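Local coordinates for putative cytoplasmic protein (Salmonella typhimurium, PDB 2GK3), which is of unknown function but assembles as a hexamer and belongs to a putative glutamine amidotransferase family, at residues 81-86 and 109-114; 119-124 and 142-147; 181-186 and 200-205. All coordinates share one frame; numbering follows the deposited sequence.

Contact 1 (81-86 and 109-114); sequences IVISDI and ESIKEY
I81 and I83 on strand 80-84 lie against I111 and Y114 of helix 107-116, a helix packed on a strand that runs parallel to its sheet neighbours, consistent with the alpha/beta fold of class I glutamine amidotransferases. The main pairing is a CH-pi contact. I81 lowers its CD1 methyl almost vertically onto the Y114 ring, 3.6 Å from the centroid and only 13° off the ring normal. All six ring carbons therefore lie within about 4.2 Å of CD1, the nearest being CE2. The ethyl branch of I81 points at the helix with chi2 extended at 166°, which carries CD1 beyond CG1 to the middle of the ring; CG1 itself trails nearer the phenolic side, 3.8 Å from Y114 CZ. Y114 leans its ring toward the strand with CG anti to the backbone N (chi1 155°). At the edge of the same ring, in its plane, lies I111 O of the preceding turn. One turn of helix back, I111 meets I83 methyl to methyl: I83 CD1 and I111 CD1 stand 4.3 Å apart, a looser touch than that on the ring. All four side chains are buried, and no hydrogen bond links the two segments. Outward from the interface, K112 NZ and E109 OE1 form a salt bridge of 3.1 Å along the helix. At the far end of the ring from CB, the phenol oxygen has polar partners: Y114 OH hydrogen-bonds to G120 O and weakly to Y78 O, and L75 and I72 of helix 72-75 also touch the tyrosine. I81 N lies 3.3 Å from Y114 OH, but at an angle too poor for a bond; that N-H pairs with G120 O, so this one carbonyl oxygen serves both I81 N and Y114 OH.

Contact 2 (119-124 and 142-147); sequences GGLLMI and TVLAEV
L121 extends its side chain straight from strand 120-124 toward L144 and V147: CG sits anti to the backbone N (chi1 -179°), and with chi2 at 57° CD1 is turned aside, while CD2, anti to CA, continues the chain out to the loop. L144 answers from the opposite segment with chi1 at -154°, its fork of methyls spread toward the strand. The CD2 methyl of L121 is the meeting point for both loop residues, 3.9 Å from V147 CG1 and 4.2 Å from L144 CD1. The side chains of L121 and V147 cross at about a right angle, so they touch through these single methyls and do not lie alongside each other. Two residues further along the strand, on the same side, selenomethionine 123 (M123) runs out extended and then bends at selenium, bringing CE to 4.2 Å from L144 CD2. L144 thus spans two strand residues, one with each of its methyls. The contact is wholly apolar, and all four residues are buried.

The loop is shaped by its own bonds. T142 to A145 forms a type I turn, closed by A145 N to T142 O, and T142 OG1 accepts from L144 N at 3.3 Å as an ST turn. Y139 packs on both M123 and L144, while V115 of helix 107-116 reaches L121. The alternate residues L122 and I124 are touched instead by W246 of helix 242-253. A central parallel strand covered by helix and loop on one face and by a helix on the other is consistent with the layered alpha/beta core of class I glutamine amidotransferases.

Contact 3 (181-186 and 200-205); sequences SDYPVF and VVLTIN
Y183 and F186 meet L202 and I204 by van der Waals packing, in two separate pairs, with no hydrogen bond between the segments. In the first, L202 brings CD2 up to the phenolic end of Y183, 3.4 Å from Y183 OH and 3.7 Å from Y183 CZ. The approach is oblique, neither over the face nor at the rim of the ring, and the second methyl, L202 CD1, lies 4.0 Å from Y183 CE2. In the second pair, I204 CD1 touches the root of the phenylalanine: it is 3.8 Å from F186 CB and 4.0 Å from F186 CG, and its angle to the ring is again oblique. I204 reaches that far because CG1 is anti to the backbone N (chi1 -170°) and the chain stays extended to CD1. The side chains of F186 and I204 meet at about a right angle.

Ring-to-ring contacts hold the aromatic groups from elsewhere: Y183 meets W239 with planes at about 35°, and F186 meets F236 at about 55°.

Strand 164-169 runs between the two segments: P184 pairs with A167 and F186 with I165 on one side, while on the other V201 bonds to V170 and S171, just past the strand's end; the CA atoms of F186 and I204 are consequently 8.5 Å apart.

V201 and L202 together face L210 as a classic beta bulge. The arrangement is that of an antiparallel sheet in which side chains from the two segments that flank 164-169 meet over one face of it, with A167 touching F186, A169 touching both Y183 and L202, and I165 touching I204.

Overall arrangement
The three contacts follow one another along the chain without overlap. Contacts 1 and 2 are practically one region, their centres 6 Å apart: strands 80-84 and 120-124 are parallel neighbours, and helix 107-116 leads directly into the latter. There Y114 O and G119 N, 2.8 Å apart, probably form a hydrogen bond at the junction. Contact 3 lies farther out, its centre about 25 Å from that of contact 1 and about 22 Å from that of contact 2, among antiparallel strands linked through 207-215 and 218-223 back to 120-124. The chain thus joins a core like that of class I amidotransferases to a beta-rich part, each represented here by buried apolar packing.

Contact 1 (81-86 and 109-114)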
loop_
_atom_site.group_PDB
_atom_site.type_symbol
_atom_site.label_atom_id
_atom_site.label_comp_id
_atom_site.label_asym_id
_atom_site.label_seq_id
_atom_site.Cartn_x
_atom_site.Cartn_y
_atom_site.Cartn_z
ATOM N N ILE E 81 -22.231 -8.684 -25.103
ATOM C CA ILE E 81 -21.394 -8.526 -23.915
ATOM C C ILE E 81 -20.770 -7.130 -23.939
ATOM O O ILE E 81 -20.221 -6.703 -24.957
ATOM C CB ILE E 81 -20.325 -9.628 -23.812
ATOM C CG1 ILE E 81 -21.000 -10.988 -23.536
ATOM C CG2 ILE E 81 -19.265 -9.289 -22.723
ATOM C CD1 ILE E 81 -20.108 -12.215 -23.732
ATOM N N VAL E 82 -20.879 -6.415 -22.817
ATOM C CA VAL E 82 -20.229 -5.120 -22.639
ATOM C C VAL E 82 -19.082 -5.210 -21.645
ATOM O O VAL E 82 -19.245 -5.720 -20.543
ATOM C CB VAL E 82 -21.224 -4.025 -22.226
ATOM C CG1 VAL E 82 -20.549 -2.672 -22.202
ATOM C CG2 VAL E 82 -22.395 -3.979 -23.208
ATOM N N ILE E 83 -17.900 -4.744 -22.058
ATOM C CA ILE E 83 -16.730 -4.678 -21.187
ATOM C C ILE E 83 -16.389 -3.206 -20.954
ATOM O O ILE E 83 -16.203 -2.442 -21.902
ATOM C CB ILE E 83 -15.506 -5.406 -21.811
ATOM C CG1 ILE E 83 -15.837 -6.872 -22.120
ATOM C CG2 ILE E 83 -14.257 -5.256 -20.919
ATOM C CD1 ILE E 83 -14.775 -7.602 -22.994
ATOM N N SER E 84 -16.305 -2.807 -19.691
ATOM C CA SER E 84 -16.045 -1.424 -19.356
ATOM C C SER E 84 -15.199 -1.301 -18.085
ATOM O O SER E 84 -15.548 -1.844 -17.037
ATOM C CB SER E 84 -17.366 -0.650 -19.243
ATOM O OG SER E 84 -17.113 0.736 -19.057
ATOM N N ASP E 85 -14.082 -0.577 -18.196
ATOM C CA ASP E 85 -13.156 -0.357 -17.069
ATOM C C ASP E 85 -12.794 -1.641 -16.322
ATOM O O ASP E 85 -12.751 -1.672 -15.092
ATOM C CB ASP E 85 -13.693 0.717 -16.096
ATOM C CG ASP E 85 -12.841 1.983 -16.073
ATOM O OD1 ASP E 85 -11.669 1.927 -16.480
ATOM O OD2 ASP E 85 -13.334 3.039 -15.615
ATOM N N ILE E 86 -12.541 -2.702 -17.085
ATOM C CA ILE E 86 -11.930 -3.911 -16.552
ATOM C C ILE E 86 -10.797 -4.397 -17.483
ATOM O O ILE E 86 -10.991 -4.584 -18.675
ATOM C CB ILE E 86 -13.010 -5.002 -16.216
ATOM C CG1 ILE E 86 -12.375 -6.334 -15.799
ATOM C CG2 ILE E 86 -13.978 -5.203 -17.382
ATOM C CD1 ILE E 86 -13.420 -7.375 -15.341
ATOM N N GLU E 109 -10.605 -16.111 -24.961
ATOM C CA GLU E 109 -10.961 -17.073 -26.023
ATOM C C GLU E 109 -12.479 -17.311 -26.056
ATOM O O GLU E 109 -13.085 -17.250 -27.117
ATOM C CB GLU E 109 -10.196 -18.390 -25.923
ATOM C CG GLU E 109 -8.678 -18.258 -26.078
ATOM C CD GLU E 109 -8.179 -18.046 -27.523
ATOM O OE1 GLU E 109 -8.974 -18.015 -28.476
ATOM O OE2 GLU E 109 -6.954 -17.907 -27.710
ATOM N N SER E 110 -13.088 -17.499 -24.881
ATOM C CA SER E 110 -14.539 -17.746 -24.771
ATOM C C SER E 110 -15.305 -16.602 -25.393
ATOM O O SER E 110 -16.192 -16.819 -26.230
ATOM C CB SER E 110 -14.965 -17.910 -23.307
ATOM O OG SER E 110 -14.346 -19.047 -22.732
ATOM N N ILE E 111 -14.938 -15.383 -24.994
ATOM C CA ILE E 111 -15.558 -14.167 -25.536
ATOM C C ILE E 111 -15.372 -14.084 -27.048
ATOM O O ILE E 111 -16.316 -13.760 -27.769
ATOM C CB ILE E 111 -15.077 -12.881 -24.806
ATOM C CG1 ILE E 111 -15.612 -12.887 -23.367
ATOM C CG2 ILE E 111 -15.526 -11.626 -25.563
ATOM C CD1 ILE E 111 -14.959 -11.868 -22.421
ATOM N N LYS E 112 -14.169 -14.412 -27.519
ATOM C CA LYS E 112 -13.878 -14.453 -28.952
ATOM C C LYS E 112 -14.808 -15.427 -29.709
ATOM O O LYS E 112 -15.432 -15.043 -30.704
ATOM C CB LYS E 112 -12.401 -14.822 -29.189
ATOM C CG LYS E 112 -12.016 -14.959 -30.664
ATOM C CD LYS E 112 -10.520 -14.842 -30.875
ATOM C CE LYS E 112 -9.875 -16.180 -30.746
ATOM N NZ LYS E 112 -8.413 -16.118 -30.893
ATOM N N GLU E 113 -14.889 -16.673 -29.239
ATOM C CA GLU E 113 -15.790 -17.677 -29.830
ATOM C C GLU E 113 -17.274 -17.279 -29.797
ATOM O O GLU E 113 -18.020 -17.515 -30.754
ATOM C CB GLU E 113 -15.576 -19.043 -29.170
ATOM C CG GLU E 113 -14.142 -19.576 -29.365
ATOM C CD GLU E 113 -13.708 -19.673 -30.858
ATOM O OE1 GLU E 113 -12.688 -19.036 -31.245
ATOM O OE2 GLU E 113 -14.388 -20.383 -31.639
ATOM N N TYR E 114 -17.686 -16.655 -28.700
ATOM C CA TYR E 114 -19.021 -16.126 -28.569
ATOM C C TYR E 114 -19.284 -15.090 -29.682
ATOM O O TYR E 114 -20.350 -15.108 -30.315
ATOM C CB TYR E 114 -19.199 -15.554 -27.156
ATOM C CG TYR E 114 -20.248 -14.474 -27.032
ATOM C CD1 TYR E 114 -21.559 -14.781 -26.655
ATOM C CD2 TYR E 114 -19.927 -13.133 -27.293
ATOM C CE1 TYR E 114 -22.530 -13.770 -26.547
ATOM C CE2 TYR E 114 -20.884 -12.121 -27.195
ATOM C CZ TYR E 114 -22.175 -12.442 -26.819
ATOM O OH TYR E 114 -23.109 -11.441 -26.729
#

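Contact 2 (119-124 and 142-147)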
loop_
_atom_site.group_PDB
_atom_site.type_symbol
_atom_site.label_atom_id
_atom_site.label_comp_id
_atom_site.label_asym_id
_atom_site.label_seq_id
_atom_site.Cartn_x
_atom_site.Cartn_y
_atom_site.Cartn_z
ATOM N N GLY E 119 -22.494 -13.564 -31.317
ATOM C CA GLY E 119 -22.603 -12.603 -30.231
ATOM C C GLY E 119 -22.122 -11.198 -30.570
ATOM O O GLY E 119 -21.256 -11.007 -31.440
ATOM N N GLY E 120 -22.677 -10.207 -29.874
ATOM C CA GLY E 120 -22.160 -8.834 -29.939
ATOM C C GLY E 120 -21.213 -8.469 -28.797
ATOM O O GLY E 120 -21.317 -8.981 -27.656
ATOM N N LEU E 121 -20.291 -7.560 -29.095
ATOM C CA LEU E 121 -19.300 -7.113 -28.124
ATOM C C LEU E 121 -19.177 -5.598 -28.186
ATOM O O LEU E 121 -18.934 -5.027 -29.268
ATOM C CB LEU E 121 -17.935 -7.763 -28.403
ATOM C CG LEU E 121 -16.746 -7.433 -27.478
ATOM C CD1 LEU E 121 -17.108 -7.785 -26.055
ATOM C CD2 LEU E 121 -15.434 -8.141 -27.897
ATOM N N LEU E 122 -19.363 -4.949 -27.036
ATOM C CA LEU E 122 -19.099 -3.528 -26.929
ATOM C C LEU E 122 -18.037 -3.309 -25.851
ATOM O O LEU E 122 -18.154 -3.837 -24.746
ATOM C CB LEU E 122 -20.380 -2.731 -26.614
ATOM C CG LEU E 122 -20.197 -1.307 -26.031
ATOM C CD1 LEU E 122 -19.634 -0.272 -27.058
ATOM C CD2 LEU E 122 -21.500 -0.801 -25.383
HETATM N N MSE E 123 -16.979 -2.580 -26.206
HETATM C CA MSE E 123 -16.025 -2.097 -25.225
HETATM C C MSE E 123 -16.236 -0.598 -25.032
HETATM O O MSE E 123 -16.379 0.148 -26.009
HETATM C CB MSE E 123 -14.572 -2.394 -25.631
HETATM C CG MSE E 123 -13.527 -1.940 -24.550
HETATM SE SE MSE E 123 -11.766 -2.712 -24.737
HETATM C CE MSE E 123 -12.073 -4.505 -24.006
ATOM N N ILE E 124 -16.251 -0.172 -23.766
ATOM C CA ILE E 124 -16.391 1.237 -23.408
ATOM C C ILE E 124 -15.065 1.712 -22.837
ATOM O O ILE E 124 -14.451 1.018 -22.017
ATOM C CB ILE E 124 -17.542 1.449 -22.388
ATOM C CG1 ILE E 124 -18.887 1.046 -23.012
ATOM C CG2 ILE E 124 -17.546 2.906 -21.840
ATOM C CD1 ILE E 124 -20.097 1.100 -22.028
ATOM N N THR E 142 -3.369 -9.144 -26.260
ATOM C CA THR E 142 -4.239 -10.275 -25.920
ATOM C C THR E 142 -4.955 -10.779 -27.154
ATOM O O THR E 142 -5.025 -10.079 -28.172
ATOM C CB THR E 142 -5.334 -9.889 -24.873
ATOM O OG1 THR E 142 -6.313 -9.041 -25.488
ATOM C CG2 THR E 142 -4.733 -9.196 -23.632
ATOM N N VAL E 143 -5.520 -11.983 -27.057
ATOM C CA VAL E 143 -6.253 -12.600 -28.179
ATOM C C VAL E 143 -7.547 -11.861 -28.547
ATOM O O VAL E 143 -8.222 -12.210 -29.530
ATOM C CB VAL E 143 -6.502 -14.093 -27.930
ATOM C CG1 VAL E 143 -5.140 -14.848 -27.896
ATOM C CG2 VAL E 143 -7.256 -14.313 -26.631
ATOM N N LEU E 144 -7.883 -10.826 -27.777
ATOM C CA LEU E 144 -9.079 -10.036 -28.051
ATOM C C LEU E 144 -8.842 -8.870 -29.035
ATOM O O LEU E 144 -9.788 -8.362 -29.624
ATOM C CB LEU E 144 -9.677 -9.495 -26.730
ATOM C CG LEU E 144 -11.180 -9.191 -26.707
ATOM C CD1 LEU E 144 -12.018 -10.479 -26.944
ATOM C CD2 LEU E 144 -11.613 -8.487 -25.400
ATOM N N ALA E 145 -7.595 -8.424 -29.176
ATOM C CA ALA E 145 -7.263 -7.323 -30.095
ATOM C C ALA E 145 -7.847 -7.540 -31.517
ATOM O O ALA E 145 -8.470 -6.643 -32.077
ATOM C CB ALA E 145 -5.735 -7.072 -30.126
ATOM N N GLU E 146 -7.693 -8.743 -32.070
ATOM C CA GLU E 146 -8.225 -9.047 -33.417
ATOM C C GLU E 146 -9.740 -8.997 -33.537
ATOM O O GLU E 146 -10.265 -8.934 -34.652
ATOM C CB GLU E 146 -7.754 -10.425 -33.907
ATOM C CG GLU E 146 -6.294 -10.480 -34.302
ATOM C CD GLU E 146 -5.985 -9.706 -35.575
ATOM O OE1 GLU E 146 -6.921 -9.402 -36.341
ATOM O OE2 GLU E 146 -4.797 -9.400 -35.809
ATOM N N VAL E 147 -10.445 -9.055 -32.409
ATOM C CA VAL E 147 -11.909 -9.023 -32.429
ATOM C C VAL E 147 -12.406 -7.578 -32.540
ATOM O O VAL E 147 -13.473 -7.333 -33.109
ATOM C CB VAL E 147 -12.550 -9.766 -31.201
ATOM C CG1 VAL E 147 -14.067 -9.636 -31.192
ATOM C CG2 VAL E 147 -12.163 -11.243 -31.192
#

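Contact 3 (181-186 and 200-205)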
loop_
_atom_site.group_PDB
_atom_site.type_symbol
_atom_site.label_atom_id
_atom_site.label_comp_id
_atom_site.label_asym_id
_atom_site.label_seq_id
_atom_site.Cartn_x
_atom_site.Cartn_y
_atom_site.Cartn_z
ATOM N N SER E 181 -28.687 15.368 -31.460
ATOM C CA SER E 181 -28.235 16.750 -31.637
ATOM C C SER E 181 -27.605 17.244 -30.362
ATOM O O SER E 181 -27.710 16.582 -29.327
ATOM C CB SER E 181 -29.406 17.670 -32.009
ATOM O OG SER E 181 -30.363 17.738 -30.948
ATOM N N ASP E 182 -26.959 18.404 -30.431
ATOM C CA ASP E 182 -26.397 19.056 -29.250
ATOM C C ASP E 182 -25.493 18.099 -28.458
ATOM O O ASP E 182 -25.697 17.842 -27.257
ATOM C CB ASP E 182 -27.521 19.647 -28.380
ATOM C CG ASP E 182 -27.007 20.652 -27.357
ATOM O OD1 ASP E 182 -25.885 21.199 -27.537
ATOM O OD2 ASP E 182 -27.729 20.901 -26.366
ATOM N N TYR E 183 -24.500 17.572 -29.164
ATOM C CA TYR E 183 -23.542 16.633 -28.615
ATOM C C TYR E 183 -22.781 17.202 -27.421
ATOM O O TYR E 183 -22.348 18.357 -27.447
ATOM C CB TYR E 183 -22.588 16.148 -29.704
ATOM C CG TYR E 183 -23.161 15.032 -30.545
ATOM C CD1 TYR E 183 -23.770 15.294 -31.773
ATOM C CD2 TYR E 183 -23.096 13.690 -30.110
ATOM C CE1 TYR E 183 -24.309 14.257 -32.549
ATOM C CE2 TYR E 183 -23.625 12.645 -30.886
ATOM C CZ TYR E 183 -24.225 12.938 -32.097
ATOM O OH TYR E 183 -24.731 11.915 -32.863
ATOM N N PRO E 184 -22.629 16.391 -26.355
ATOM C CA PRO E 184 -22.024 16.894 -25.129
ATOM C C PRO E 184 -20.496 16.909 -25.122
ATOM O O PRO E 184 -19.848 16.406 -26.035
ATOM C CB PRO E 184 -22.539 15.928 -24.052
ATOM C CG PRO E 184 -23.062 14.723 -24.789
ATOM C CD PRO E 184 -23.006 14.969 -26.261
ATOM N N VAL E 185 -19.945 17.460 -24.052
ATOM C CA VAL E 185 -18.524 17.527 -23.818
ATOM C C VAL E 185 -18.042 16.291 -23.023
ATOM O O VAL E 185 -18.782 15.735 -22.197
ATOM C CB VAL E 185 -18.207 18.893 -23.137
ATOM C CG1 VAL E 185 -16.988 18.849 -22.249
ATOM C CG2 VAL E 185 -18.085 20.001 -24.217
ATOM N N PHE E 186 -16.812 15.859 -23.320
ATOM C CA PHE E 186 -16.122 14.752 -22.659
ATOM C C PHE E 186 -14.796 15.261 -22.177
ATOM O O PHE E 186 -14.212 16.151 -22.806
ATOM C CB PHE E 186 -15.877 13.603 -23.633
ATOM C CG PHE E 186 -17.123 12.998 -24.141
ATOM C CD1 PHE E 186 -17.827 13.606 -25.185
ATOM C CD2 PHE E 186 -17.632 11.846 -23.543
ATOM C CE1 PHE E 186 -19.023 13.084 -25.637
ATOM C CE2 PHE E 186 -18.829 11.305 -23.977
ATOM C CZ PHE E 186 -19.534 11.921 -25.027
ATOM N N VAL E 200 -16.662 4.335 -38.761
ATOM C CA VAL E 200 -16.563 5.410 -37.768
ATOM C C VAL E 200 -17.801 6.321 -37.811
ATOM O O VAL E 200 -18.103 6.937 -38.838
ATOM C CB VAL E 200 -15.280 6.250 -37.962
ATOM C CG1 VAL E 200 -15.246 7.437 -36.997
ATOM C CG2 VAL E 200 -14.044 5.377 -37.790
ATOM N N VAL E 201 -18.513 6.423 -36.693
ATOM C CA VAL E 201 -19.779 7.156 -36.674
ATOM C C VAL E 201 -19.677 8.498 -35.943
ATOM O O VAL E 201 -20.302 9.478 -36.341
ATOM C CB VAL E 201 -20.906 6.259 -36.086
ATOM C CG1 VAL E 201 -22.187 7.041 -35.865
ATOM C CG2 VAL E 201 -21.147 5.054 -36.998
ATOM N N LEU E 202 -18.889 8.533 -34.873
ATOM C CA LEU E 202 -18.688 9.745 -34.090
ATOM C C LEU E 202 -17.201 9.914 -33.869
ATOM O O LEU E 202 -16.466 8.925 -33.778
ATOM C CB LEU E 202 -19.365 9.637 -32.710
ATOM C CG LEU E 202 -20.886 9.455 -32.513
ATOM C CD1 LEU E 202 -21.218 9.509 -31.019
ATOM C CD2 LEU E 202 -21.679 10.524 -33.280
ATOM N N THR E 203 -16.759 11.157 -33.752
ATOM C CA THR E 203 -15.352 11.449 -33.495
ATOM C C THR E 203 -15.239 12.407 -32.322
ATOM O O THR E 203 -16.211 13.035 -31.905
ATOM C CB THR E 203 -14.671 12.116 -34.697
ATOM O OG1 THR E 203 -15.382 13.320 -34.992
ATOM C CG2 THR E 203 -14.665 11.202 -35.948
ATOM N N ILE E 204 -14.025 12.528 -31.815
ATOM C CA ILE E 204 -13.739 13.377 -30.694
ATOM C C ILE E 204 -12.319 13.854 -30.979
ATOM O O ILE E 204 -11.449 13.022 -31.221
ATOM C CB ILE E 204 -13.866 12.539 -29.371
ATOM C CG1 ILE E 204 -13.807 13.420 -28.119
ATOM C CG2 ILE E 204 -12.867 11.351 -29.329
ATOM C CD1 ILE E 204 -14.123 12.650 -26.814
ATOM N N ASN E 205 -12.095 15.168 -31.042
ATOM C CA ASN E 205 -10.745 15.717 -31.326
ATOM C C ASN E 205 -10.192 15.126 -32.629
ATOM O O ASN E 205 -8.990 14.881 -32.779
ATOM C CB ASN E 205 -9.814 15.428 -30.144
ATOM C CG ASN E 205 -8.502 16.197 -30.203
ATOM O OD1 ASN E 205 -8.435 17.318 -30.728
ATOM N ND2 ASN E 205 -7.443 15.597 -29.629
#